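PDB 2O55: putative glycerophosphodiester phosphodiesterase from Galdieria sulphuraria, which is a putative member of the glycerophosphodiester phosphodiesterase family, built as a TIM barrel and of otherwise unassigned function. Local coordinates for residues L31-Y39 with I102-K110; S214-D225 with V238-P246. All coordinates share one frame; numbering follows the deposited sequence.

Both contacts belong to one TIM barrel and lie about 19 Å apart, centre to centre. Contact 1 joins the turns that lead out of helices 26-34 and 95-104 into strands 39-46 and 110-115, where these strands begin. Contact 2 pairs the strands of the beta-alpha-beta unit 214-218, 227-236 and 240-243 and reaches the C-terminal end of strand 214-218, where Trp218 binds a sulfate ion, probably from the crystallisation liquor, with Arg13 and His56 as further partners. Strand 8-12 lies between strands 39-46 and 240-243 in the sheet. The two contacts nevertheless touch directly: Tyr39 CE1 packs 3.6 Å from Leu240 CD2, and Ile37 CD1 4.0 Å from Pro246 CB.

Contact 1. Residues L31-Y39 with I102-K110; sequences LCMERNIPY and IEEQKFNLK
The carbonyl oxygen of Pro38 receives the backbone N-H of Lys110 at 3.1 Å (Pro38 O to Lys110 N), a nearly straight bond (173°) lying in the carbonyl plane. It starts the parallel pairing of Tyr39 with Lys110, where strands 39-46 and 110-115 begin. Beside it, the Lys110 chain passes obliquely by the Tyr39 ring, CB 3.3 Å from Tyr39 CE2 and CD near the phenol oxygen. Leu109 turns one methyl, CD1, to the carbonyl oxygens of Ile37 and Pro38, while CD2 lies 3.9 Å from CG of Met33 (a selenomethionine), the two side chains meeting at about a right angle. With CG anti to the backbone N (chi1 -176°), the Phe107 ring swings across to the end of helix 26-34: Met33 O stands over the centre of one face, 4.2 Å above the plane, and Pro38 CA comes to the ring edge, 4.0 Å from CZ. Asn36, the positive-phi residue of the Schellman motif closing that helix, brings OD1 to 3.5 Å from Phe107 CD1. One backbone hydrogen bond and otherwise van der Waals contact, partly of carbons with carbonyl and amide oxygens, thus join the turns, so the contact depends on shape more than on directed bonds.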
loop_
_atom_site.group_PDB
_atom_site.type_symbol
_atom_site.label_atom_id
_atom_site.label_comp_id
_atom_site.label_asym_id
_atom_site.label_seq_id
_atom_site.Cartn_x
_atom_site.Cartn_y
_atom_site.Cartn_z
ATOM N N LEU A 31 2.361 10.001 -12.412
ATOM C CA LEU A 31 2.879 9.166 -13.495
ATOM C C LEU A 31 2.139 7.844 -13.628
ATOM O O LEU A 31 1.934 7.358 -14.738
ATOM C CB LEU A 31 4.401 8.936 -13.380
ATOM C CG LEU A 31 5.364 10.062 -13.846
ATOM C CD1 LEU A 31 6.809 9.586 -13.866
ATOM C CD2 LEU A 31 5.002 10.665 -15.196
ATOM N N CYS A 32 1.708 7.278 -12.506
ATOM C CA CYS A 32 0.981 6.012 -12.539
ATOM C C CYS A 32 -0.396 6.141 -13.186
ATOM O O CYS A 32 -0.872 5.213 -13.862
ATOM C CB CYS A 32 0.834 5.448 -11.136
ATOM S SG CYS A 32 2.308 4.668 -10.503
HETATM N N MSE A 33 -1.038 7.284 -12.972
HETATM C CA MSE A 33 -2.340 7.530 -13.574
HETATM C C MSE A 33 -2.148 7.714 -15.067
HETATM O O MSE A 33 -2.666 6.939 -15.853
HETATM C CB MSE A 33 -3.031 8.722 -12.920
HETATM C CG MSE A 33 -3.112 8.577 -11.413
HETATM SE SE MSE A 33 -3.519 10.237 -10.503
HETATM C CE MSE A 33 -5.486 10.068 -10.581
ATOM N N GLU A 34 -1.363 8.717 -15.445
ATOM C CA GLU A 34 -0.950 8.908 -16.825
ATOM C C GLU A 34 -0.708 7.606 -17.607
ATOM O O GLU A 34 -1.220 7.441 -18.706
ATOM C CB GLU A 34 0.310 9.753 -16.857
ATOM C CG GLU A 34 0.080 11.223 -16.660
ATOM C CD GLU A 34 1.332 12.015 -16.947
ATOM O OE1 GLU A 34 2.400 11.410 -17.197
ATOM O OE2 GLU A 34 1.256 13.252 -16.927
ATOM N N ARG A 35 0.076 6.686 -17.048
ATOM C CA ARG A 35 0.377 5.406 -17.714
ATOM C C ARG A 35 -0.793 4.422 -17.591
ATOM O O ARG A 35 -0.666 3.242 -17.918
ATOM C CB ARG A 35 1.649 4.799 -17.124
ATOM C CG ARG A 35 2.849 5.723 -17.199
ATOM C CD ARG A 35 3.644 5.449 -18.442
ATOM N NE ARG A 35 4.724 6.405 -18.659
ATOM C CZ ARG A 35 5.993 6.058 -18.830
ATOM N NH1 ARG A 35 6.346 4.780 -18.800
ATOM N NH2 ARG A 35 6.907 6.990 -19.040
ATOM N N ASN A 36 -1.918 4.942 -17.102
ATOM C CA ASN A 36 -3.173 4.204 -16.904
ATOM C C ASN A 36 -3.050 2.912 -16.030
ATOM O O ASN A 36 -3.622 1.866 -16.371
ATOM C CB ASN A 36 -3.918 3.979 -18.259
ATOM C CG ASN A 36 -4.370 5.327 -18.973
ATOM O OD1 ASN A 36 -5.144 6.103 -18.422
ATOM N ND2 ASN A 36 -3.913 5.546 -20.218
ATOM N N ILE A 37 -2.324 2.994 -14.903
ATOM C CA ILE A 37 -2.203 1.833 -13.978
ATOM C C ILE A 37 -3.171 1.874 -12.762
ATOM O O ILE A 37 -3.125 2.783 -11.953
ATOM C CB ILE A 37 -0.707 1.464 -13.556
ATOM C CG1 ILE A 37 -0.248 2.253 -12.355
ATOM C CG2 ILE A 37 0.330 1.584 -14.711
ATOM C CD1 ILE A 37 0.473 1.384 -11.394
ATOM N N PRO A 38 -4.026 0.852 -12.624
ATOM C CA PRO A 38 -5.290 1.039 -11.916
ATOM C C PRO A 38 -5.199 1.280 -10.422
ATOM O O PRO A 38 -6.120 1.870 -9.864
ATOM C CB PRO A 38 -6.051 -0.264 -12.201
ATOM C CG PRO A 38 -5.018 -1.248 -12.464
ATOM C CD PRO A 38 -3.850 -0.538 -13.081
ATOM N N TYR A 39 -4.118 0.821 -9.792
ATOM C CA TYR A 39 -3.930 0.890 -8.334
ATOM C C TYR A 39 -2.550 1.381 -7.974
ATOM O O TYR A 39 -1.601 1.109 -8.716
ATOM C CB TYR A 39 -4.023 -0.500 -7.719
ATOM C CG TYR A 39 -5.404 -1.069 -7.661
ATOM C CD1 TYR A 39 -5.850 -1.965 -8.618
ATOM C CD2 TYR A 39 -6.254 -0.731 -6.636
ATOM C CE1 TYR A 39 -7.123 -2.498 -8.561
ATOM C CE2 TYR A 39 -7.527 -1.241 -6.576
ATOM C CZ TYR A 39 -7.958 -2.125 -7.534
ATOM O OH TYR A 39 -9.234 -2.625 -7.441
ATOM N N ILE A 102 -5.606 13.580 -7.191
ATOM C CA ILE A 102 -6.484 12.623 -7.843
ATOM C C ILE A 102 -7.778 13.305 -8.300
ATOM O O ILE A 102 -8.287 13.021 -9.393
ATOM C CB ILE A 102 -6.736 11.381 -6.925
ATOM C CG1 ILE A 102 -5.445 10.588 -6.739
ATOM C CG2 ILE A 102 -7.755 10.436 -7.526
ATOM C CD1 ILE A 102 -5.518 9.538 -5.660
ATOM N N GLU A 103 -8.268 14.231 -7.476
ATOM C CA GLU A 103 -9.540 14.920 -7.712
ATOM C C GLU A 103 -9.538 15.846 -8.913
ATOM O O GLU A 103 -10.562 15.989 -9.564
ATOM C CB GLU A 103 -9.979 15.708 -6.469
ATOM C CG GLU A 103 -11.430 15.434 -6.064
ATOM C CD GLU A 103 -11.672 13.933 -5.776
ATOM O OE1 GLU A 103 -10.978 13.373 -4.890
ATOM O OE2 GLU A 103 -12.542 13.313 -6.441
ATOM N N GLU A 104 -8.397 16.482 -9.187
ATOM C CA GLU A 104 -8.249 17.399 -10.325
ATOM C C GLU A 104 -8.076 16.610 -11.602
ATOM O O GLU A 104 -8.341 17.117 -12.695
ATOM C CB GLU A 104 -7.031 18.284 -10.138
ATOM C CG GLU A 104 -7.116 19.215 -8.949
ATOM C CD GLU A 104 -5.780 19.868 -8.637
ATOM O OE1 GLU A 104 -4.746 19.161 -8.618
ATOM O OE2 GLU A 104 -5.761 21.094 -8.410
ATOM N N GLN A 105 -7.607 15.372 -11.434
ATOM C CA GLN A 105 -7.484 14.355 -12.483
ATOM C C GLN A 105 -8.874 13.748 -12.821
ATOM O O GLN A 105 -9.862 14.067 -12.158
ATOM C CB GLN A 105 -6.483 13.291 -12.003
ATOM C CG GLN A 105 -6.621 11.920 -12.623
ATOM C CD GLN A 105 -5.957 11.814 -14.005
ATOM O OE1 GLN A 105 -4.731 11.723 -14.099
ATOM N NE2 GLN A 105 -6.767 11.811 -15.076
ATOM N N LYS A 106 -8.954 12.907 -13.859
ATOM C CA LYS A 106 -10.174 12.128 -14.156
ATOM C C LYS A 106 -10.052 10.568 -14.127
ATOM O O LYS A 106 -11.052 9.853 -14.242
ATOM C CB LYS A 106 -10.798 12.604 -15.466
ATOM C CG LYS A 106 -11.413 13.968 -15.362
ATOM C CD LYS A 106 -12.812 13.926 -15.938
ATOM C CE LYS A 106 -13.428 15.306 -16.092
ATOM N NZ LYS A 106 -13.164 15.839 -17.448
ATOM N N PHE A 107 -8.839 10.056 -13.960
ATOM C CA PHE A 107 -8.578 8.618 -13.895
ATOM C C PHE A 107 -9.031 8.019 -12.556
ATOM O O PHE A 107 -8.630 8.484 -11.479
ATOM C CB PHE A 107 -7.084 8.378 -14.116
ATOM C CG PHE A 107 -6.700 6.942 -14.164
ATOM C CD1 PHE A 107 -6.845 6.209 -15.331
ATOM C CD2 PHE A 107 -6.170 6.318 -13.055
ATOM C CE1 PHE A 107 -6.490 4.870 -15.391
ATOM C CE2 PHE A 107 -5.801 4.965 -13.101
ATOM C CZ PHE A 107 -5.967 4.245 -14.276
ATOM N N ASN A 108 -9.866 6.992 -12.631
ATOM C CA ASN A 108 -10.355 6.295 -11.450
ATOM C C ASN A 108 -9.281 5.419 -10.747
ATOM O O ASN A 108 -9.438 4.208 -10.559
ATOM C CB ASN A 108 -11.606 5.493 -11.816
ATOM C CG ASN A 108 -12.375 5.005 -10.600
ATOM O OD1 ASN A 108 -12.521 5.708 -9.611
ATOM N ND2 ASN A 108 -12.874 3.786 -10.681
ATOM N N LEU A 109 -8.173 6.042 -10.360
ATOM C CA LEU A 109 -7.180 5.390 -9.519
ATOM C C LEU A 109 -7.820 4.945 -8.221
ATOM O O LEU A 109 -8.603 5.680 -7.620
ATOM C CB LEU A 109 -6.052 6.361 -9.176
ATOM C CG LEU A 109 -4.848 5.817 -8.394
ATOM C CD1 LEU A 109 -4.080 4.803 -9.231
ATOM C CD2 LEU A 109 -3.937 6.951 -7.979
ATOM N N LYS A 110 -7.493 3.730 -7.801
ATOM C CA LYS A 110 -7.845 3.264 -6.471
ATOM C C LYS A 110 -6.542 3.142 -5.696
ATOM O O LYS A 110 -5.475 3.085 -6.310
ATOM C CB LYS A 110 -8.582 1.933 -6.533
ATOM C CG LYS A 110 -9.732 1.909 -7.524
ATOM C CD LYS A 110 -10.591 0.679 -7.357
ATOM C CE LYS A 110 -11.778 0.741 -8.294
ATOM N NZ LYS A 110 -11.987 -0.583 -8.937
#

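Contact 2. Residues S214-D225 with V238-P246; sequences SVTVWMPWIFDD and VDLICSNYP. With SO4 (sulfate ion), chain B.
Cys242 and Trp218 face each other across a parallel strand pair, the thiol lying over the indole: SG is 4.5 Å from the centroid of the six-membered ring and displaced toward its rim. The indole, extended with CG anti to the backbone N (chi1 -180°), presents its edge to the sulfate, and NE1 donates to sulfate O1 at 2.9 Å in a nearly straight bond. Thr216 and Leu240 share this side of the sheet; on the other, CE of Met219 (a selenomethionine) meets Ile241 CG2 obliquely. Where the pairing begins, Val215 O accepts from both Asp239 N and Leu240 N, while Asp239 OD2 takes Val215 N on its anti lone pair at 2.7 Å.

At and beyond the strand ends, Asn244 inserts its amide into the turn 220-223. ND2 donates to Pro220 O at 2.8 Å, from the face of the carbonyl plane opposite to that used by Phe223 N. The Asp225 carboxylate stands almost perpendicular (89°) to this amide; OD1 accepts Asn244 N, and the syn lone pair of OD2 takes Ser243 OG at 2.6 Å. Asp224 OD1 lies at the edge of the Tyr245 ring and forms a salt bridge with Lys17. The right-handed beta-alpha-beta crossover between adjacent parallel strands marks the TIM barrel, and the sulfate, probably from the crystallisation liquor, sits at the C-terminal strand end, where such barrels carry their active sites.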
loop_
_atom_site.group_PDB
_atom_site.type_symbol
_atom_site.label_atom_id
_atom_site.label_comp_id
_atom_site.label_asym_id
_atom_site.label_seq_id
_atom_site.Cartn_x
_atom_site.Cartn_y
_atom_site.Cartn_z
ATOM N N SER A 214 -9.893 -11.797 -1.992
ATOM C CA SER A 214 -8.934 -11.520 -3.058
ATOM C C SER A 214 -7.475 -11.721 -2.601
ATOM O O SER A 214 -7.150 -11.536 -1.434
ATOM C CB SER A 214 -9.139 -10.118 -3.631
ATOM O OG SER A 214 -8.107 -9.238 -3.227
ATOM N N VAL A 215 -6.604 -12.110 -3.532
ATOM C CA VAL A 215 -5.191 -12.314 -3.219
ATOM C C VAL A 215 -4.282 -11.377 -3.987
ATOM O O VAL A 215 -4.445 -11.193 -5.205
ATOM C CB VAL A 215 -4.737 -13.731 -3.484
ATOM C CG1 VAL A 215 -3.207 -13.837 -3.319
ATOM C CG2 VAL A 215 -5.467 -14.679 -2.560
ATOM N N THR A 216 -3.328 -10.802 -3.256
ATOM C CA THR A 216 -2.417 -9.825 -3.800
ATOM C C THR A 216 -1.001 -10.314 -3.516
ATOM O O THR A 216 -0.654 -10.600 -2.361
ATOM C CB THR A 216 -2.677 -8.474 -3.142
ATOM O OG1 THR A 216 -4.049 -8.097 -3.367
ATOM C CG2 THR A 216 -1.707 -7.401 -3.641
ATOM N N VAL A 217 -0.195 -10.454 -4.568
ATOM C CA VAL A 217 1.231 -10.706 -4.377
ATOM C C VAL A 217 1.949 -9.406 -4.040
ATOM O O VAL A 217 1.746 -8.352 -4.684
ATOM C CB VAL A 217 1.885 -11.296 -5.619
ATOM C CG1 VAL A 217 3.346 -11.576 -5.339
ATOM C CG2 VAL A 217 1.176 -12.569 -6.019
ATOM N N TRP A 218 2.799 -9.498 -3.032
ATOM C CA TRP A 218 3.544 -8.359 -2.544
ATOM C C TRP A 218 5.024 -8.572 -2.872
ATOM O O TRP A 218 5.605 -9.604 -2.505
ATOM C CB TRP A 218 3.304 -8.221 -1.035
ATOM C CG TRP A 218 4.014 -7.080 -0.390
ATOM C CD1 TRP A 218 5.331 -7.037 -0.001
ATOM C CD2 TRP A 218 3.449 -5.814 -0.030
ATOM N NE1 TRP A 218 5.613 -5.823 0.580
ATOM C CE2 TRP A 218 4.476 -5.055 0.576
ATOM C CE3 TRP A 218 2.165 -5.247 -0.150
ATOM C CZ2 TRP A 218 4.266 -3.757 1.048
ATOM C CZ3 TRP A 218 1.956 -3.948 0.333
ATOM C CH2 TRP A 218 3.000 -3.226 0.917
HETATM N N MSE A 219 5.628 -7.617 -3.586
HETATM C CA MSE A 219 7.086 -7.651 -3.809
HETATM C C MSE A 219 7.782 -6.704 -2.832
HETATM O O MSE A 219 7.570 -5.503 -2.889
HETATM C CB MSE A 219 7.450 -7.287 -5.255
HETATM C CG MSE A 219 6.649 -8.020 -6.326
HETATM SE SE MSE A 219 6.973 -9.934 -6.401
HETATM C CE MSE A 219 6.086 -10.283 -8.057
ATOM N N PRO A 220 8.618 -7.242 -1.924
ATOM C CA PRO A 220 9.330 -6.324 -1.039
ATOM C C PRO A 220 10.153 -5.355 -1.863
ATOM O O PRO A 220 10.484 -5.636 -3.007
ATOM C CB PRO A 220 10.268 -7.239 -0.255
ATOM C CG PRO A 220 9.689 -8.588 -0.352
ATOM C CD PRO A 220 8.977 -8.651 -1.665
ATOM N N TRP A 221 10.481 -4.212 -1.293
ATOM C CA TRP A 221 11.301 -3.284 -2.013
ATOM C C TRP A 221 12.645 -3.942 -2.379
ATOM O O TRP A 221 13.162 -3.757 -3.493
ATOM C CB TRP A 221 11.497 -2.036 -1.169
ATOM C CG TRP A 221 11.936 -0.855 -1.942
ATOM C CD1 TRP A 221 13.187 -0.306 -1.957
ATOM C CD2 TRP A 221 11.136 -0.070 -2.830
ATOM N NE1 TRP A 221 13.217 0.777 -2.798
ATOM C CE2 TRP A 221 11.969 0.949 -3.349
ATOM C CE3 TRP A 221 9.800 -0.130 -3.246
ATOM C CZ2 TRP A 221 11.501 1.913 -4.260
ATOM C CZ3 TRP A 221 9.335 0.833 -4.162
ATOM C CH2 TRP A 221 10.189 1.836 -4.654
ATOM N N ILE A 222 13.191 -4.741 -1.460
ATOM C CA ILE A 222 14.475 -5.436 -1.689
ATOM C C ILE A 222 14.538 -6.212 -3.022
ATOM O O ILE A 222 15.616 -6.421 -3.560
ATOM C CB ILE A 222 14.902 -6.371 -0.464
ATOM C CG1 ILE A 222 16.392 -6.766 -0.554
ATOM C CG2 ILE A 222 13.994 -7.612 -0.340
ATOM C CD1 ILE A 222 16.943 -7.558 0.663
ATOM N N PHE A 223 13.386 -6.602 -3.549
ATOM C CA PHE A 223 13.305 -7.623 -4.575
ATOM C C PHE A 223 12.964 -7.015 -5.912
ATOM O O PHE A 223 11.928 -6.380 -6.036
ATOM C CB PHE A 223 12.212 -8.618 -4.175
ATOM C CG PHE A 223 12.021 -9.752 -5.146
ATOM C CD1 PHE A 223 12.951 -10.789 -5.222
ATOM C CD2 PHE A 223 10.886 -9.798 -5.965
ATOM C CE1 PHE A 223 12.765 -11.836 -6.109
ATOM C CE2 PHE A 223 10.687 -10.836 -6.849
ATOM C CZ PHE A 223 11.624 -11.852 -6.931
ATOM N N ASP A 224 13.820 -7.211 -6.914
ATOM C CA ASP A 224 13.529 -6.690 -8.244
ATOM C C ASP A 224 12.743 -7.713 -9.046
ATOM O O ASP A 224 13.322 -8.595 -9.674
ATOM C CB ASP A 224 14.812 -6.310 -8.989
ATOM C CG ASP A 224 15.489 -5.053 -8.424
ATOM O OD1 ASP A 224 14.790 -4.041 -8.150
ATOM O OD2 ASP A 224 16.740 -5.080 -8.286
ATOM N N ASP A 225 11.421 -7.597 -9.034
ATOM C CA ASP A 225 10.586 -8.550 -9.767
ATOM C C ASP A 225 10.720 -8.386 -11.275
ATOM O O ASP A 225 10.721 -7.278 -11.796
ATOM C CB ASP A 225 9.115 -8.530 -9.305
ATOM C CG ASP A 225 8.492 -7.153 -9.366
ATOM O OD1 ASP A 225 9.154 -6.172 -8.959
ATOM O OD2 ASP A 225 7.328 -7.064 -9.816
ATOM N N VAL A 238 -3.225 -15.209 -8.775
ATOM C CA VAL A 238 -3.470 -14.064 -7.890
ATOM C C VAL A 238 -4.321 -13.003 -8.583
ATOM O O VAL A 238 -4.390 -12.971 -9.818
ATOM C CB VAL A 238 -2.147 -13.412 -7.440
ATOM C CG1 VAL A 238 -1.268 -14.458 -6.796
ATOM C CG2 VAL A 238 -1.416 -12.758 -8.615
ATOM N N ASP A 239 -4.949 -12.136 -7.787
ATOM C CA ASP A 239 -5.815 -11.059 -8.288
ATOM C C ASP A 239 -5.064 -9.766 -8.578
ATOM O O ASP A 239 -5.391 -9.045 -9.518
ATOM C CB ASP A 239 -6.939 -10.811 -7.293
ATOM C CG ASP A 239 -7.763 -12.059 -7.054
ATOM O OD1 ASP A 239 -8.446 -12.537 -8.006
ATOM O OD2 ASP A 239 -7.708 -12.586 -5.925
ATOM N N LEU A 240 -4.054 -9.470 -7.765
ATOM C CA LEU A 240 -3.309 -8.227 -7.918
ATOM C C LEU A 240 -1.845 -8.526 -7.668
ATOM O O LEU A 240 -1.492 -9.537 -7.034
ATOM C CB LEU A 240 -3.825 -7.130 -6.975
ATOM C CG LEU A 240 -5.313 -6.680 -7.014
ATOM C CD1 LEU A 240 -6.208 -7.335 -5.959
ATOM C CD2 LEU A 240 -5.403 -5.209 -6.846
ATOM N N ILE A 241 -0.985 -7.680 -8.223
ATOM C CA ILE A 241 0.446 -7.802 -8.003
ATOM C C ILE A 241 0.999 -6.456 -7.636
ATOM O O ILE A 241 0.925 -5.503 -8.434
ATOM C CB ILE A 241 1.183 -8.296 -9.230
ATOM C CG1 ILE A 241 0.626 -9.667 -9.638
ATOM C CG2 ILE A 241 2.698 -8.306 -8.933
ATOM C CD1 ILE A 241 1.234 -10.254 -10.843
ATOM N N CYS A 242 1.526 -6.374 -6.420
ATOM C CA CYS A 242 2.127 -5.151 -5.975
ATOM C C CYS A 242 3.576 -5.213 -6.429
ATOM O O CYS A 242 4.438 -5.772 -5.735
ATOM C CB CYS A 242 1.990 -5.005 -4.463
ATOM S SG CYS A 242 2.387 -3.349 -3.858
ATOM N N SER A 243 3.818 -4.626 -7.604
ATOM C CA SER A 243 5.077 -4.735 -8.348
ATOM C C SER A 243 6.017 -3.564 -8.136
ATOM O O SER A 243 5.582 -2.429 -7.990
ATOM C CB SER A 243 4.765 -4.825 -9.840
ATOM O OG SER A 243 5.949 -4.955 -10.614
ATOM N N ASN A 244 7.314 -3.841 -8.148
ATOM C CA ASN A 244 8.319 -2.789 -8.094
ATOM C C ASN A 244 8.624 -2.289 -9.492
ATOM O O ASN A 244 9.333 -1.296 -9.667
ATOM C CB ASN A 244 9.590 -3.294 -7.430
ATOM C CG ASN A 244 9.350 -3.810 -6.016
ATOM O OD1 ASN A 244 8.504 -3.303 -5.272
ATOM N ND2 ASN A 244 10.114 -4.821 -5.630
ATOM N N TYR A 245 8.084 -2.977 -10.494
ATOM C CA TYR A 245 8.213 -2.546 -11.873
ATOM C C TYR A 245 6.879 -2.609 -12.607
ATOM O O TYR A 245 6.705 -3.438 -13.495
ATOM C CB TYR A 245 9.268 -3.391 -12.573
ATOM C CG TYR A 245 10.604 -3.207 -11.923
ATOM C CD1 TYR A 245 10.966 -3.982 -10.813
ATOM C CD2 TYR A 245 11.498 -2.218 -12.388
ATOM C CE1 TYR A 245 12.184 -3.795 -10.199
ATOM C CE2 TYR A 245 12.719 -2.025 -11.786
ATOM C CZ TYR A 245 13.059 -2.816 -10.685
ATOM O OH TYR A 245 14.266 -2.624 -10.052
ATOM N N PRO A 246 5.935 -1.719 -12.249
ATOM C CA PRO A 246 4.597 -1.743 -12.872
ATOM C C PRO A 246 4.600 -1.614 -14.418
ATOM O O PRO A 246 3.812 -2.295 -15.111
ATOM C CB PRO A 246 3.879 -0.550 -12.218
ATOM C CG PRO A 246 4.947 0.278 -11.587
ATOM C CD PRO A 246 6.063 -0.637 -11.253
HETATM S S SO4 B . 8.282 -3.387 1.861
HETATM O O1 SO4 B . 8.105 -4.814 1.667
HETATM O O2 SO4 B . 9.686 -3.183 2.149
HETATM O O3 SO4 B . 8.012 -2.700 0.616
HETATM O O4 SO4 B . 7.404 -2.833 2.897
#